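Local coordinates for protein endolysin (Clostridium phage phiCTP1, PDB 4CU2) that is the C-terminal domain of a phage endolysin that lyses clostridia, probably involved in triggering and releasing the enzyme, in a variant with reduced autoproteolysis, at residues Glu17-Arg22 with Asp74-Leu79. The protein carries 1 engineered substitution. Numbering follows the deposited sequence.
Sequences EYLADR and DYIKNL
Arg22 and Ile76 meet where two neighbouring helices, 12-23 and 65-78, pack side by side in an alpha/beta domain built on a four-stranded parallel sheet. Over 17-22 and 74-78 the two axes run nearly parallel, 15° apart, and approach to 10.3 Å. Arg22 points its side chain toward helix 65-78. Its CB rests on Ile76 CG1, at 3.9 Å. The next carbon, CG, lies 3.7 Å from Ile76 CG2, and CD also touches that methyl, the two side chains running antiparallel alongside each other. With CG anti to the backbone N (chi1 -179°) and a bend at chi2 (60°), the chain carries its guanidinium toward Leu79, whose CD1 sits over the centre of one face, while NH2 approaches Leu79 CB. Beyond CG1, Ile76 CD1 reaches the preceding turn of helix 12-23, within 3.7 Å of Tyr18 O and touching Tyr18 CB. Deeper toward the sheet, Leu19 sets CD1 obliquely against the Tyr75 ring, 4.0 Å from CD2; both residues also pack on Ile60 of strand 58-60, and the Tyr75 hydroxyl is hydrogen-bonded to that of Tyr43. A second subunit packs against helix 12-23 as well, its Arg14 making a cation-pi contact with Tyr18. Between segments 17-22 and 74-79, one water at the guanidinium edge, in its plane, carries a polar link: it accepts from Arg22 NH2 at 2.7 Å and donates to Ile76 O at 2.8 Å.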
# COMPACT_ATOMS: atom_id res chain seq x y z
N GLU A 17 5.32 0.11 7.53
CA GLU A 17 3.97 0.20 8.10
C GLU A 17 3.81 -0.76 9.28
O GLU A 17 3.11 -0.44 10.23
CB GLU A 17 2.88 -0.07 7.06
CG GLU A 17 2.87 0.88 5.86
CD GLU A 17 2.44 2.31 6.17
OE1 GLU A 17 1.94 2.59 7.29
OE2 GLU A 17 2.63 3.19 5.29
N TYR A 18 4.47 -1.92 9.22
CA TYR A 18 4.53 -2.84 10.37
C TYR A 18 5.26 -2.20 11.55
O TYR A 18 4.81 -2.33 12.70
CB TYR A 18 5.24 -4.15 10.02
CG TYR A 18 4.43 -5.14 9.21
CD1 TYR A 18 3.34 -5.81 9.77
CD2 TYR A 18 4.78 -5.43 7.89
CE1 TYR A 18 2.60 -6.72 9.03
CE2 TYR A 18 4.05 -6.35 7.15
CZ TYR A 18 2.97 -6.99 7.72
OH TYR A 18 2.24 -7.90 6.97
N LEU A 19 6.39 -1.54 11.28
CA LEU A 19 7.13 -0.83 12.32
C LEU A 19 6.32 0.32 12.90
O LEU A 19 6.27 0.51 14.11
CB LEU A 19 8.48 -0.31 11.79
CG LEU A 19 9.40 0.39 12.81
CD1 LEU A 19 9.63 -0.46 14.05
CD2 LEU A 19 10.73 0.76 12.17
N ALA A 20 5.66 1.08 12.03
CA ALA A 20 4.80 2.19 12.47
C ALA A 20 3.62 1.70 13.33
O ALA A 20 3.20 2.39 14.26
CB ALA A 20 4.31 2.99 11.27
N ASP A 21 3.08 0.53 13.01
CA ASP A 21 2.03 -0.07 13.84
C ASP A 21 2.53 -0.37 15.25
O ASP A 21 1.85 -0.06 16.25
CB ASP A 21 1.52 -1.37 13.23
CG ASP A 21 0.62 -1.15 12.04
OD1 ASP A 21 0.28 0.02 11.74
OD2 ASP A 21 0.24 -2.16 11.41
N ARG A 22 3.71 -0.97 15.34
CA ARG A 22 4.26 -1.33 16.63
C ARG A 22 4.60 -0.09 17.45
O ARG A 22 4.38 -0.07 18.67
CB ARG A 22 5.50 -2.20 16.47
CG ARG A 22 6.13 -2.63 17.78
CD ARG A 22 5.17 -3.44 18.65
NE ARG A 22 5.81 -3.81 19.91
CZ ARG A 22 5.92 -2.99 20.96
NH1 ARG A 22 5.43 -1.75 20.93
NH2 ARG A 22 6.54 -3.42 22.06
N ASP A 74 12.25 -8.78 13.64
CA ASP A 74 13.20 -9.04 14.72
C ASP A 74 13.18 -7.88 15.70
O ASP A 74 13.08 -8.07 16.91
CB ASP A 74 14.62 -9.21 14.20
CG ASP A 74 14.83 -10.50 13.40
OD1 ASP A 74 14.00 -11.43 13.46
OD2 ASP A 74 15.87 -10.56 12.70
N TYR A 75 13.28 -6.67 15.16
CA TYR A 75 13.26 -5.45 15.96
C TYR A 75 11.98 -5.35 16.79
O TYR A 75 12.02 -5.06 17.99
CB TYR A 75 13.41 -4.23 15.07
CG TYR A 75 13.55 -2.96 15.85
CD1 TYR A 75 14.80 -2.50 16.25
CD2 TYR A 75 12.44 -2.23 16.21
CE1 TYR A 75 14.93 -1.33 16.98
CE2 TYR A 75 12.56 -1.06 16.94
CZ TYR A 75 13.80 -0.62 17.31
OH TYR A 75 13.90 0.53 18.03
N ILE A 76 10.84 -5.59 16.14
CA ILE A 76 9.54 -5.54 16.81
C ILE A 76 9.46 -6.59 17.92
O ILE A 76 9.12 -6.28 19.06
CB ILE A 76 8.38 -5.71 15.81
CG1 ILE A 76 8.23 -4.45 14.95
CG2 ILE A 76 7.06 -6.02 16.51
CD1 ILE A 76 7.51 -4.67 13.64
N LYS A 77 9.81 -7.83 17.59
CA LYS A 77 9.68 -8.94 18.54
C LYS A 77 10.56 -8.77 19.77
O LYS A 77 10.19 -9.23 20.85
CB LYS A 77 10.00 -10.27 17.85
CG LYS A 77 9.71 -11.51 18.69
CD LYS A 77 10.08 -12.76 17.90
CE LYS A 77 9.66 -14.04 18.61
NZ LYS A 77 10.03 -15.25 17.82
N ASN A 78 11.71 -8.12 19.62
CA ASN A 78 12.68 -8.04 20.70
C ASN A 78 12.62 -6.77 21.56
O ASN A 78 13.37 -6.64 22.54
CB ASN A 78 14.09 -8.29 20.15
CG ASN A 78 14.36 -9.77 19.89
OD1 ASN A 78 13.93 -10.34 18.88
ND2 ASN A 78 15.08 -10.40 20.83
N LEU A 79 11.73 -5.84 21.21
CA LEU A 79 11.46 -4.67 22.05
C LEU A 79 10.91 -5.08 23.43
O LEU A 79 10.07 -5.97 23.52
CB LEU A 79 10.46 -3.72 21.37
CG LEU A 79 11.00 -2.77 20.30
CD1 LEU A 79 9.86 -1.98 19.69
CD2 LEU A 79 12.05 -1.82 20.87
O HOH W 1 7.37 -5.82 21.23